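Local coordinates for protein DNA-3-methyladenine glycosidase II, putative (Deinococcus radiodurans, PDB 2YG9) that probably serves in DNA repair as an all-helical member of the HhH-GPD superfamily of base excision repair proteins, at residues P40-V45 against S205-Y210; F162-L167 against Y210-S215; Q182-L187 against R194-R199. All blocks are in the same frame, centred on the assembly; numbering follows the deposited sequence. Where two conformers were deposited one is given.

Interaction 1: residues P40-V45 against S205-Y210; sequences PVLAQV and SLASRY
Leu42 and Val45, one turn apart on helix 40-49, lean on Ala207 and Tyr210 of helix 204-219. This is helix-to-helix packing inside the all-helical HhH-GPD fold, where an early helix of the chain meets the last one and the two ends of the sequence come together in one lobe. From Val45 CA the bond to CB is directed toward helix 204-219, and the two methyls then go separate ways. With CG1 anti to the backbone N (chi1 161°), that methyl reaches across to Tyr210, 3.9 Å from CB of Tyr210. The valine and tyrosine side chains slide past each other in opposite directions, and the touching atom of the tyrosine side chain is its CB, while the OH runs on to a hydrogen bond with the carbonyl of Gly50. The other methyl, CG2, turns to Leu187 of helix 178-187. At the second point Leu42 does the reaching: its CD1 lies 3.8 Å from Ala207 CB. Here the backbones stay 7.6 Å apart between Leu42 CA and Ala207 CA, a gap that the leucine spans. Leu36 and Trp200 close round both of these residues. All four touching residues are buried. The nearest approach overall is that of Val45 CG1 to the carbonyl oxygen of Tyr210, at 3.7 Å; that oxygen already accepts the helical N-H of Asn214.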
ATOM      1  N   PRO A  40      -5.071  -8.241 -23.713  1.00 11.16           N
ATOM      2  CA  PRO A  40      -3.819  -8.720 -24.338  1.00 10.73           C
ATOM      3  C   PRO A  40      -2.534  -8.052 -23.829  1.00 10.60           C
ATOM      4  O   PRO A  40      -1.482  -8.677 -23.830  1.00  9.93           O
ATOM      5  CB  PRO A  40      -4.057  -8.475 -25.831  1.00 11.29           C
ATOM      6  CG  PRO A  40      -5.292  -7.674 -25.926  1.00 13.13           C
ATOM      7  CD  PRO A  40      -6.087  -7.861 -24.699  1.00 10.86           C
ATOM      8  N   VAL A  41      -2.605  -6.807 -23.346  1.00 10.46           N
ATOM      9  CA  VAL A  41      -1.430  -6.171 -22.767  1.00  9.07           C
ATOM     10  C   VAL A  41      -0.989  -6.929 -21.521  1.00  9.15           C
ATOM     11  O   VAL A  41       0.184  -7.330 -21.401  1.00 10.30           O
ATOM     12  CB  VAL A  41      -1.661  -4.653 -22.488  1.00  9.05           C
ATOM     13  CG1 VAL A  41      -0.475  -4.035 -21.672  1.00  8.09           C
ATOM     14  CG2 VAL A  41      -1.853  -3.934 -23.802  1.00  8.50           C
ATOM     15  N   LEU A  42      -1.928  -7.169 -20.611  1.00  8.95           N
ATOM     16  CA  LEU A  42      -1.623  -7.865 -19.372  1.00  8.34           C
ATOM     17  C   LEU A  42      -1.380  -9.362 -19.597  1.00  8.56           C
ATOM     18  O   LEU A  42      -0.584  -9.960 -18.874  1.00  8.15           O
ATOM     19  CB  LEU A  42      -2.691  -7.612 -18.296  1.00  8.28           C
ATOM     20  CG  LEU A  42      -2.789  -6.199 -17.701  1.00  7.13           C
ATOM     21  CD1 LEU A  42      -3.614  -6.247 -16.391  1.00  7.03           C
ATOM     22  CD2 LEU A  42      -1.384  -5.577 -17.446  1.00  6.49           C
ATOM     23  N   ALA A  43      -1.978  -9.961 -20.627  1.00  8.27           N
ATOM     24  CA  ALA A  43      -1.598 -11.329 -20.971  1.00  8.47           C
ATOM     25  C   ALA A  43      -0.107 -11.427 -21.244  1.00  8.63           C
ATOM     26  O   ALA A  43       0.532 -12.343 -20.750  1.00  8.34           O
ATOM     27  CB  ALA A  43      -2.408 -11.856 -22.171  1.00  9.48           C
ATOM     28  N   GLN A  44       0.434 -10.471 -21.990  1.00  7.83           N
ATOM     29  CA  GLN A  44       1.870 -10.386 -22.288  1.00 10.01           C
ATOM     30  C   GLN A  44       2.690  -9.994 -21.043  1.00  9.20           C
ATOM     31  O   GLN A  44       3.690 -10.610 -20.732  1.00  9.31           O
ATOM     32  CB  GLN A  44       2.152  -9.336 -23.380  1.00 11.15           C
ATOM     33  CG  GLN A  44       2.185  -9.841 -24.835  1.00 14.15           C
ATOM     34  CD  GLN A  44       3.286  -9.155 -25.718  1.00 16.56           C
ATOM     35  OE1 GLN A  44       4.521  -9.438 -25.582  1.00 25.45           O
ATOM     36  NE2 GLN A  44       2.838  -8.338 -26.678  1.00 18.84           N
ATOM     37  N   VAL A  45       2.252  -8.957 -20.341  1.00  8.46           N
ATOM     38  CA  VAL A  45       2.975  -8.501 -19.144  1.00  8.11           C
ATOM     39  C   VAL A  45       3.057  -9.612 -18.088  1.00  7.99           C
ATOM     40  O   VAL A  45       4.104  -9.819 -17.529  1.00  7.91           O
ATOM     41  CB  VAL A  45       2.371  -7.223 -18.561  1.00  8.30           C
ATOM     42  CG1 VAL A  45       2.813  -7.022 -17.090  1.00  6.84           C
ATOM     43  CG2 VAL A  45       2.732  -6.001 -19.440  1.00  7.40           C
ATOM     44  N   SER A 205      -5.500  -4.530  -7.921  1.00  6.08           N
ATOM     45  CA  SER A 205      -4.282  -4.604  -7.096  1.00  6.05           C
ATOM     46  C   SER A 205      -3.215  -5.446  -7.780  1.00  5.99           C
ATOM     47  O   SER A 205      -2.097  -5.010  -7.906  1.00  5.73           O
ATOM     48  CB  SER A 205      -4.545  -5.179  -5.682  1.00  6.60           C
ATOM     49  OG  SER A 205      -5.363  -4.306  -4.932  1.00 10.14           O
ATOM     50  N   LEU A 206      -3.553  -6.649  -8.229  1.00  5.35           N
ATOM     51  CA  LEU A 206      -2.561  -7.478  -8.908  1.00  5.40           C
ATOM     52  C   LEU A 206      -2.141  -6.882 -10.248  1.00  4.87           C
ATOM     53  O   LEU A 206      -0.959  -6.968 -10.598  1.00  4.98           O
ATOM     54  CB  LEU A 206      -3.038  -8.951  -9.058  1.00  4.90           C
ATOM     55  CG  LEU A 206      -2.038  -9.983  -9.587  1.00  6.29           C
ATOM     56  CD1 LEU A 206      -0.838 -10.163  -8.624  1.00  3.82           C
ATOM     57  CD2 LEU A 206      -2.744 -11.340  -9.886  1.00  5.18           C
ATOM     58  N   ALA A 207      -3.082  -6.284 -10.977  1.00  5.42           N
ATOM     59  CA  ALA A 207      -2.744  -5.569 -12.225  1.00  5.19           C
ATOM     60  C   ALA A 207      -1.709  -4.497 -11.890  1.00  5.48           C
ATOM     61  O   ALA A 207      -0.723  -4.404 -12.543  1.00  6.31           O
ATOM     62  CB  ALA A 207      -3.948  -4.919 -12.824  1.00  6.00           C
ATOM     63  N   SER A 208      -1.977  -3.689 -10.859  1.00  6.15           N
ATOM     64  CA  SER A 208      -1.029  -2.673 -10.387  1.00  5.40           C
ATOM     65  C   SER A 208       0.365  -3.294 -10.102  1.00  6.20           C
ATOM     66  O   SER A 208       1.387  -2.789 -10.556  1.00  6.24           O
ATOM     67  CB  SER A 208      -1.584  -1.990  -9.141  1.00  5.45           C
ATOM     68  OG  SER A 208      -2.665  -1.139  -9.442  1.00  3.68           O
ATOM     69  N   ARG A 209       0.392  -4.401  -9.365  1.00  5.48           N
ATOM     70  CA  ARG A 209       1.647  -5.075  -9.056  1.00  6.14           C
ATOM     71  C   ARG A 209       2.382  -5.565 -10.314  1.00  6.79           C
ATOM     72  O   ARG A 209       3.633  -5.494 -10.387  1.00  7.09           O
ATOM     73  CB  ARG A 209       1.398  -6.214  -8.065  1.00  6.02           C
ATOM     74  CG  ARG A 209       0.986  -5.703  -6.676  1.00  6.13           C
ATOM     75  CD  ARG A 209       0.680  -6.872  -5.740  1.00  5.40           C
ATOM     76  NE  ARG A 209       1.877  -7.703  -5.529  1.00  8.15           N
ATOM     77  CZ  ARG A 209       1.884  -8.994  -5.167  1.00  6.11           C
ATOM     78  NH1 ARG A 209       0.764  -9.682  -5.030  1.00  6.23           N
ATOM     79  NH2 ARG A 209       3.040  -9.612  -5.008  1.00  6.46           N
ATOM     80  N   TYR A 210       1.627  -6.010 -11.310  1.00  6.67           N
ATOM     81  CA  TYR A 210       2.233  -6.373 -12.598  1.00  5.98           C
ATOM     82  C   TYR A 210       2.755  -5.176 -13.370  1.00  5.13           C
ATOM     83  O   TYR A 210       3.776  -5.280 -14.028  1.00  4.08           O
ATOM     84  CB  TYR A 210       1.282  -7.240 -13.458  1.00  6.42           C
ATOM     85  CG  TYR A 210       1.387  -8.721 -13.152  1.00  5.93           C
ATOM     86  CD1 TYR A 210       2.548  -9.444 -13.472  1.00  5.30           C
ATOM     87  CD2 TYR A 210       0.373  -9.380 -12.498  1.00  6.83           C
ATOM     88  CE1 TYR A 210       2.667 -10.809 -13.156  1.00  5.43           C
ATOM     89  CE2 TYR A 210       0.486 -10.738 -12.178  1.00  8.03           C
ATOM     90  CZ  TYR A 210       1.634 -11.448 -12.514  1.00  5.07           C
ATOM     91  OH  TYR A 210       1.691 -12.798 -12.176  1.00  8.76           O
TER

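Interaction 2: residues F162-L167 against Y210-S215; sequences FLLFAL and YLWANS
Phe165 and Trp212 reach toward each other from two helices whose backbones stay well apart, with 12.9 Å between Phe165 CA and Trp212 CA, so long side chains must make the whole contact. Both take the same first torsion: CG sits beside the backbone N and anti to the carbonyl carbon, with chi1 -69° in the phenylalanine and a closely similar value in the tryptophan. This sends each ring outward from its helix to meet the other midway. The phenyl ring and the six-membered ring of the indole are inclined by 29° and slid apart, with centroids 5.6 Å from each other, so they barely overlap. The touching atoms are few: Phe165 CZ is 3.5 Å from Trp212 CZ3, and Phe165 CE2 is 3.7 Å from the same carbon. Leu164 takes the other course, its CG anti to the backbone N (chi1 -167°), and its two methyls go to different rings. CD1 meets the indole at its edge, close to the ring plane, 4.0 Å from Trp212 CZ3. CD2 sits 3.6 Å above the plane of the Phe165 ring, over its centre, so this leucine buttresses its own neighbour while touching the tryptophan. Helix 156-166, which carries Leu164 and Phe165, is the second helix of the helix-hairpin-helix motif that it forms with helix 141-149. The far end of the indole is held by the bond from Trp212 NE1 to Asp177 OD1, and Ala179 and Leu180 also touch it. Chemically, then, the contact rests on dispersion between ring carbons and leucine methyls, while the indole's one polar group is used outside it, which should limit how far the ring can turn.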
ATOM      1  N   PHE A 162      -1.296   1.239   1.450  1.00  7.00           N
ATOM      2  CA  PHE A 162      -1.579   0.505   2.695  1.00  7.10           C
ATOM      3  C   PHE A 162      -2.684  -0.572   2.521  1.00  5.76           C
ATOM      4  O   PHE A 162      -2.566  -1.732   2.944  1.00  4.71           O
ATOM      5  CB  PHE A 162      -1.917   1.518   3.798  1.00  7.45           C
ATOM      6  CG  PHE A 162      -2.294   0.896   5.123  1.00  7.42           C
ATOM      7  CD1 PHE A 162      -1.331   0.337   5.937  1.00 10.56           C
ATOM      8  CD2 PHE A 162      -3.606   0.842   5.519  1.00  8.28           C
ATOM      9  CE1 PHE A 162      -1.693  -0.269   7.156  1.00 10.15           C
ATOM     10  CE2 PHE A 162      -3.967   0.270   6.733  1.00  9.00           C
ATOM     11  CZ  PHE A 162      -3.016  -0.250   7.553  1.00  8.73           C
ATOM     12  N   LEU A 163      -3.760  -0.185   1.882  1.00  6.38           N
ATOM     13  CA  LEU A 163      -4.795  -1.139   1.501  1.00  6.82           C
ATOM     14  C   LEU A 163      -4.245  -2.275   0.653  1.00  7.21           C
ATOM     15  O   LEU A 163      -4.532  -3.462   0.934  1.00  8.27           O
ATOM     16  CB  LEU A 163      -5.917  -0.421   0.719  1.00  6.76           C
ATOM     17  CG  LEU A 163      -7.121   0.115   1.494  1.00  5.78           C
ATOM     18  CD1 LEU A 163      -6.711   1.037   2.596  1.00 13.17           C
ATOM     19  CD2 LEU A 163      -8.039   0.822   0.501  1.00  7.65           C
ATOM     20  N   LEU A 164      -3.449  -1.929  -0.368  1.00  5.98           N
ATOM     21  CA  LEU A 164      -2.949  -2.920  -1.305  1.00  6.20           C
ATOM     22  C   LEU A 164      -1.913  -3.841  -0.667  1.00  6.30           C
ATOM     23  O   LEU A 164      -2.053  -5.074  -0.703  1.00  5.37           O
ATOM     24  CB  LEU A 164      -2.418  -2.249  -2.568  1.00  5.55           C
ATOM     25  CG  LEU A 164      -2.105  -3.065  -3.837  1.00  5.42           C
ATOM     26  CD1 LEU A 164      -2.006  -2.038  -4.991  1.00  4.94           C
ATOM     27  CD2 LEU A 164      -0.805  -3.914  -3.745  1.00  4.72           C
ATOM     28  N   PHE A 165      -0.888  -3.251  -0.052  1.00  6.29           N
ATOM     29  CA  PHE A 165       0.195  -4.021   0.473  1.00  7.57           C
ATOM     30  C   PHE A 165       0.009  -4.508   1.905  1.00  9.15           C
ATOM     31  O   PHE A 165       0.464  -5.612   2.200  1.00 11.08           O
ATOM     32  CB  PHE A 165       1.526  -3.306   0.345  1.00  7.95           C
ATOM     33  CG  PHE A 165       1.998  -3.168  -1.055  1.00  6.94           C
ATOM     34  CD1 PHE A 165       2.561  -4.254  -1.724  1.00  9.09           C
ATOM     35  CD2 PHE A 165       1.875  -1.973  -1.723  1.00  7.87           C
ATOM     36  CE1 PHE A 165       3.026  -4.118  -3.034  1.00  9.61           C
ATOM     37  CE2 PHE A 165       2.343  -1.838  -3.017  1.00  6.87           C
ATOM     38  CZ  PHE A 165       2.892  -2.911  -3.673  1.00  8.62           C
ATOM     39  N   ALA A 166      -0.611  -3.739   2.792  1.00  9.15           N
ATOM     40  CA  ALA A 166      -0.738  -4.204   4.208  1.00  9.46           C
ATOM     41  C   ALA A 166      -1.993  -5.045   4.385  1.00  9.82           C
ATOM     42  O   ALA A 166      -1.957  -6.176   4.920  1.00 12.03           O
ATOM     43  CB  ALA A 166      -0.736  -3.026   5.206  1.00  9.53           C
ATOM     44  N   LEU A 167      -3.103  -4.524   3.901  1.00  9.52           N
ATOM     45  CA  LEU A 167      -4.384  -5.160   4.090  1.00  9.45           C
ATOM     46  C   LEU A 167      -4.649  -6.191   2.984  1.00  9.37           C
ATOM     47  O   LEU A 167      -5.607  -6.945   3.093  1.00  8.37           O
ATOM     48  CB  LEU A 167      -5.506  -4.116   4.153  1.00  9.90           C
ATOM     49  CG  LEU A 167      -5.337  -3.000   5.198  1.00  9.59           C
ATOM     50  CD1 LEU A 167      -6.587  -2.161   5.357  1.00  4.38           C
ATOM     51  CD2 LEU A 167      -4.820  -3.558   6.540  1.00  6.14           C
ATOM     52  N   TYR A 210       1.627  -6.010 -11.310  1.00  6.67           N
ATOM     53  CA  TYR A 210       2.233  -6.373 -12.598  1.00  5.98           C
ATOM     54  C   TYR A 210       2.755  -5.176 -13.370  1.00  5.13           C
ATOM     55  O   TYR A 210       3.776  -5.280 -14.028  1.00  4.08           O
ATOM     56  CB  TYR A 210       1.282  -7.240 -13.458  1.00  6.42           C
ATOM     57  CG  TYR A 210       1.387  -8.721 -13.152  1.00  5.93           C
ATOM     58  CD1 TYR A 210       2.548  -9.444 -13.472  1.00  5.30           C
ATOM     59  CD2 TYR A 210       0.373  -9.380 -12.498  1.00  6.83           C
ATOM     60  CE1 TYR A 210       2.667 -10.809 -13.156  1.00  5.43           C
ATOM     61  CE2 TYR A 210       0.486 -10.738 -12.178  1.00  8.03           C
ATOM     62  CZ  TYR A 210       1.634 -11.448 -12.514  1.00  5.07           C
ATOM     63  OH  TYR A 210       1.691 -12.798 -12.176  1.00  8.76           O
ATOM     64  N   LEU A 211       2.074  -4.030 -13.317  1.00  6.34           N
ATOM     65  CA  LEU A 211       2.660  -2.813 -13.893  1.00  6.01           C
ATOM     66  C   LEU A 211       4.001  -2.416 -13.250  1.00  7.08           C
ATOM     67  O   LEU A 211       4.976  -2.035 -13.952  1.00  6.07           O
ATOM     68  CB  LEU A 211       1.671  -1.643 -13.845  1.00  8.07           C
ATOM     69  CG  LEU A 211       0.460  -1.682 -14.796  1.00  6.71           C
ATOM     70  CD1 LEU A 211      -0.382  -0.439 -14.568  1.00  6.73           C
ATOM     71  CD2 LEU A 211       0.906  -1.818 -16.254  1.00 10.10           C
ATOM     72  N   TRP A 212       4.076  -2.486 -11.924  1.00  7.04           N
ATOM     73  CA  TRP A 212       5.333  -2.177 -11.246  1.00  6.83           C
ATOM     74  C   TRP A 212       6.383  -3.243 -11.596  1.00  7.01           C
ATOM     75  O   TRP A 212       7.590  -2.941 -11.750  1.00  5.32           O
ATOM     76  CB  TRP A 212       5.145  -2.113  -9.718  1.00  6.87           C
ATOM     77  CG  TRP A 212       4.398  -0.890  -9.213  1.00  7.79           C
ATOM     78  CD1 TRP A 212       4.618   0.398  -9.566  1.00  5.94           C
ATOM     79  CD2 TRP A 212       3.322  -0.867  -8.260  1.00  7.50           C
ATOM     80  NE1 TRP A 212       3.767   1.235  -8.878  1.00  7.62           N
ATOM     81  CE2 TRP A 212       2.959   0.483  -8.073  1.00  9.55           C
ATOM     82  CE3 TRP A 212       2.665  -1.852  -7.513  1.00  8.26           C
ATOM     83  CZ2 TRP A 212       1.937   0.876  -7.192  1.00  7.72           C
ATOM     84  CZ3 TRP A 212       1.638  -1.453  -6.641  1.00  7.72           C
ATOM     85  CH2 TRP A 212       1.289  -0.109  -6.507  1.00  7.26           C
ATOM     86  N   ALA A 213       5.943  -4.493 -11.719  1.00  6.48           N
ATOM     87  CA  ALA A 213       6.880  -5.573 -12.035  1.00  7.14           C
ATOM     88  C   ALA A 213       7.438  -5.371 -13.455  1.00  6.68           C
ATOM     89  O   ALA A 213       8.606  -5.597 -13.712  1.00  4.51           O
ATOM     90  CB  ALA A 213       6.220  -6.961 -11.895  1.00  6.77           C
ATOM     91  N   ASN A 214       6.593  -4.908 -14.367  1.00  8.01           N
ATOM     92  CA  ASN A 214       7.007  -4.709 -15.741  1.00  7.62           C
ATOM     93  C   ASN A 214       7.991  -3.556 -15.824  1.00  8.20           C
ATOM     94  O   ASN A 214       8.911  -3.554 -16.660  1.00  8.00           O
ATOM     95  CB  ASN A 214       5.783  -4.502 -16.635  1.00  7.53           C
ATOM     96  CG  ASN A 214       6.119  -4.523 -18.100  1.00  8.31           C
ATOM     97  OD1 ASN A 214       5.995  -3.513 -18.826  1.00  9.85           O
ATOM     98  ND2 ASN A 214       6.580  -5.654 -18.543  1.00  3.85           N
ATOM     99  N   SER A 215       7.800  -2.561 -14.965  1.00  7.43           N
ATOM    100  CA  SER A 215       8.707  -1.432 -14.966  1.00  8.54           C
ATOM    101  C   SER A 215      10.101  -1.885 -14.521  1.00  8.25           C
ATOM    102  O   SER A 215      11.083  -1.501 -15.101  1.00  8.74           O
ATOM    103  CB  SER A 215       8.198  -0.321 -14.050  1.00  9.37           C
ATOM    104  OG  SER A 215       9.197   0.680 -13.897  1.00 11.25           O
TER

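Interaction 3: residues Q182-L187 against R194-R199; sequences QGVERL and RDVTAR
Where Val184 meets Val196 and Thr197 there are no flat groups facing each other; methyls make the whole contact, and aromatic residues gather round it. Phe173 touches both Val184 and Thr197, and the Val184 side chain also touches Trp193 and Trp200, of the same helix as Val196. Val184 carries the contact for its helix. Its CG1 stands 4.2 Å from Val196 CG1, and its CG2 stands 4.4 Å from Thr197 CG2, so one branched residue serves two consecutive positions of the other helix. Both valines hold CG1 anti to the backbone N (chi1 171° in each), which brings these methyls together from opposite helices. Thr197 splits its branches by polarity: the methyl goes to the valine, and OG1 is hydrogen-bonded to the carbonyl of Trp193, one turn earlier in its own helix, leaving the polar atom satisfied in a buried place. The fit is light, with Val184 CA and Val196 CA 7.9 Å apart and distances near the outer end of van der Waals range. Tyr188 and Glu191, from the connection between the helices, lie against Val196. Helices 178-187 and 193-200 are thus joined by a short link and packed against each other through small branched side chains, a pair of sequence-adjacent helices within the all-helical HhH-GPD fold.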
ATOM      1  N   GLN A 182       2.386   6.179 -15.607  1.00  9.02           N
ATOM      2  CA  GLN A 182       3.393   6.170 -16.710  1.00 10.14           C
ATOM      3  C   GLN A 182       3.331   4.887 -17.509  1.00  9.83           C
ATOM      4  O   GLN A 182       3.428   4.934 -18.741  1.00  8.79           O
ATOM      5  CB  GLN A 182       4.812   6.374 -16.178  1.00 10.72           C
ATOM      6  CG  GLN A 182       5.087   7.851 -15.787  1.00 12.26           C
ATOM      7  CD  GLN A 182       6.463   8.026 -15.139  1.00 12.54           C
ATOM      8  OE1 GLN A 182       7.058   7.076 -14.578  1.00 13.57           O
ATOM      9  NE2 GLN A 182       6.969   9.248 -15.199  1.00 16.91           N
ATOM     10  N   GLY A 183       3.077   3.778 -16.786  1.00  9.86           N
ATOM     11  CA  GLY A 183       2.849   2.469 -17.363  1.00  9.64           C
ATOM     12  C   GLY A 183       1.592   2.376 -18.213  1.00  9.63           C
ATOM     13  O   GLY A 183       1.617   1.766 -19.285  1.00  8.79           O
ATOM     14  N   VAL A 184       0.486   2.951 -17.732  1.00  9.37           N
ATOM     15  CA  VAL A 184      -0.749   2.932 -18.511  1.00  9.80           C
ATOM     16  C   VAL A 184      -0.612   3.830 -19.736  1.00 10.10           C
ATOM     17  O   VAL A 184      -1.083   3.481 -20.809  1.00 10.59           O
ATOM     18  CB  VAL A 184      -1.984   3.280 -17.656  1.00  9.60           C
ATOM     19  CG1 VAL A 184      -3.208   3.463 -18.555  1.00  9.43           C
ATOM     20  CG2 VAL A 184      -2.184   2.215 -16.529  1.00  7.66           C
ATOM     21  N   GLU A 185       0.034   4.984 -19.576  1.00 10.64           N
ATOM     22  CA  GLU A 185       0.311   5.889 -20.682  0.50 11.39           C
ATOM     23  C   GLU A 185       1.152   5.206 -21.778  1.00 11.58           C
ATOM     24  O   GLU A 185       0.872   5.349 -22.945  1.00 12.24           O
ATOM     25  CB  GLU A 185       0.975   7.177 -20.148  0.50 11.35           C
ATOM     26  CG  GLU A 185       2.023   7.844 -21.032  0.50 12.05           C
ATOM     27  CD  GLU A 185       2.568   9.159 -20.429  0.50 13.10           C
ATOM     28  OE1 GLU A 185       3.488   9.152 -19.527  0.50 11.21           O
ATOM     29  OE2 GLU A 185       2.058  10.210 -20.888  0.50 15.91           O
ATOM     30  N   ARG A 186       2.179   4.474 -21.371  1.00 12.01           N
ATOM     31  CA  ARG A 186       3.100   3.807 -22.278  1.00 12.60           C
ATOM     32  C   ARG A 186       2.450   2.621 -23.027  1.00 13.21           C
ATOM     33  O   ARG A 186       2.594   2.438 -24.261  1.00 12.54           O
ATOM     34  CB  ARG A 186       4.288   3.316 -21.443  1.00 13.50           C
ATOM     35  CG  ARG A 186       5.433   2.649 -22.193  1.00 14.54           C
ATOM     36  CD  ARG A 186       6.258   3.663 -22.920  1.00 18.42           C
ATOM     37  NE  ARG A 186       7.028   4.517 -22.011  1.00 19.26           N
ATOM     38  CZ  ARG A 186       7.890   5.454 -22.418  1.00 20.14           C
ATOM     39  NH1 ARG A 186       8.086   5.631 -23.711  1.00 19.69           N
ATOM     40  NH2 ARG A 186       8.565   6.194 -21.540  1.00 19.38           N
ATOM     41  N   LEU A 187       1.712   1.825 -22.271  1.00 12.65           N
ATOM     42  CA  LEU A 187       1.153   0.591 -22.778  1.00 12.24           C
ATOM     43  C   LEU A 187      -0.200   0.829 -23.447  1.00 11.88           C
ATOM     44  O   LEU A 187      -0.574   0.107 -24.351  1.00 12.63           O
ATOM     45  CB  LEU A 187       1.105  -0.455 -21.628  1.00 11.64           C
ATOM     46  CG  LEU A 187       2.440  -0.935 -21.054  1.00 12.21           C
ATOM     47  CD1 LEU A 187       2.267  -2.025 -19.962  1.00 12.23           C
ATOM     48  CD2 LEU A 187       3.344  -1.463 -22.175  1.00 12.75           C
ATOM     49  N   ARG A 194      -9.243   5.513 -16.970  1.00 10.63           N
ATOM     50  CA  ARG A 194     -10.386   4.984 -16.197  1.00 11.82           C
ATOM     51  C   ARG A 194     -11.005   3.752 -16.848  1.00 11.56           C
ATOM     52  O   ARG A 194     -11.402   2.817 -16.142  1.00 11.62           O
ATOM     53  CB  ARG A 194     -11.484   6.034 -15.958  1.00 12.05           C
ATOM     54  CG  ARG A 194     -10.958   7.210 -15.175  1.00 13.88           C
ATOM     55  CD  ARG A 194     -12.005   8.230 -14.735  1.00 15.05           C
ATOM     56  NE  ARG A 194     -11.325   9.252 -13.939  1.00 19.39           N
ATOM     57  CZ  ARG A 194     -11.168   9.223 -12.598  1.00 23.71           C
ATOM     58  NH1 ARG A 194     -11.673   8.232 -11.859  1.00 24.76           N
ATOM     59  NH2 ARG A 194     -10.492  10.197 -11.970  1.00 23.85           N
ATOM     60  N   ASP A 195     -11.071   3.770 -18.173  1.00 11.04           N
ATOM     61  CA  ASP A 195     -11.536   2.645 -18.965  1.00 12.18           C
ATOM     62  C   ASP A 195     -10.586   1.448 -18.879  1.00 10.65           C
ATOM     63  O   ASP A 195     -10.985   0.351 -18.535  1.00 10.03           O
ATOM     64  CB  ASP A 195     -11.651   3.034 -20.433  1.00 12.92           C
ATOM     65  CG  ASP A 195     -12.945   3.705 -20.760  1.00 19.81           C
ATOM     66  OD1 ASP A 195     -13.763   3.908 -19.840  1.00 24.17           O
ATOM     67  OD2 ASP A 195     -13.139   4.003 -21.971  1.00 28.49           O
ATOM     68  N   VAL A 196      -9.339   1.683 -19.230  1.00  9.94           N
ATOM     69  CA  VAL A 196      -8.325   0.649 -19.139  1.00 10.27           C
ATOM     70  C   VAL A 196      -8.329  -0.092 -17.786  1.00  9.84           C
ATOM     71  O   VAL A 196      -8.406  -1.332 -17.719  1.00 10.33           O
ATOM     72  CB  VAL A 196      -6.958   1.259 -19.428  1.00  9.84           C
ATOM     73  CG1 VAL A 196      -5.877   0.267 -19.122  1.00  9.17           C
ATOM     74  CG2 VAL A 196      -6.902   1.730 -20.912  1.00  9.31           C
ATOM     75  N   THR A 197      -8.259   0.672 -16.700  1.00  9.44           N
ATOM     76  CA  THR A 197      -8.136   0.107 -15.364  1.00  9.12           C
ATOM     77  C   THR A 197      -9.438  -0.511 -14.817  1.00  9.50           C
ATOM     78  O   THR A 197      -9.378  -1.487 -14.060  1.00  8.42           O
ATOM     79  CB  THR A 197      -7.563   1.149 -14.373  1.00  8.60           C
ATOM     80  OG1 THR A 197      -8.416   2.302 -14.323  1.00  9.40           O
ATOM     81  CG2 THR A 197      -6.140   1.560 -14.801  1.00  6.67           C
ATOM     82  N   ALA A 198     -10.602   0.031 -15.211  1.00  9.72           N
ATOM     83  CA  ALA A 198     -11.908  -0.542 -14.818  1.00 10.95           C
ATOM     84  C   ALA A 198     -12.072  -1.999 -15.263  1.00 10.64           C
ATOM     85  O   ALA A 198     -12.704  -2.802 -14.579  1.00 12.32           O
ATOM     86  CB  ALA A 198     -13.058   0.325 -15.417  1.00 10.17           C
ATOM     87  N   ARG A 199     -11.522  -2.320 -16.425  1.00 11.60           N
ATOM     88  CA  ARG A 199     -11.575  -3.658 -16.989  0.50 11.24           C
ATOM     89  C   ARG A 199     -10.871  -4.678 -16.098  1.00 11.72           C
ATOM     90  O   ARG A 199     -11.249  -5.870 -16.060  1.00 11.19           O
ATOM     91  CB  ARG A 199     -10.924  -3.656 -18.363  0.50 11.76           C
ATOM     92  CG  ARG A 199     -11.012  -4.974 -19.087  0.50 12.14           C
ATOM     93  CD  ARG A 199     -10.522  -4.847 -20.481  0.50 12.27           C
ATOM     94  NE  ARG A 199     -10.600  -6.093 -21.227  0.50 12.56           N
ATOM     95  CZ  ARG A 199     -10.236  -6.202 -22.503  0.50 13.37           C
ATOM     96  NH1 ARG A 199      -9.755  -5.152 -23.144  0.50 12.16           N
ATOM     97  NH2 ARG A 199     -10.342  -7.369 -23.141  0.50 12.66           N
TER

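How the interactions relate
Helix 204-219 carries one side of both interaction 1 and interaction 2, which share Tyr210, though that residue makes contact only in the first. Interaction 3 joins the two preceding helices, and Leu187 links it to the others by touching Val41, Val45 and Leu211. Interactions 1 and 3 are wholly buried and aliphatic for the most part, bringing helices close through short side chains. Interaction 2, nearest the centre of the chain, is only partly buried and spans a wider gap with aromatic rings. Leu164 also packs on Ser205 and Arg209, so the helix of the helix-hairpin-helix motif meets the last helix over more than one turn.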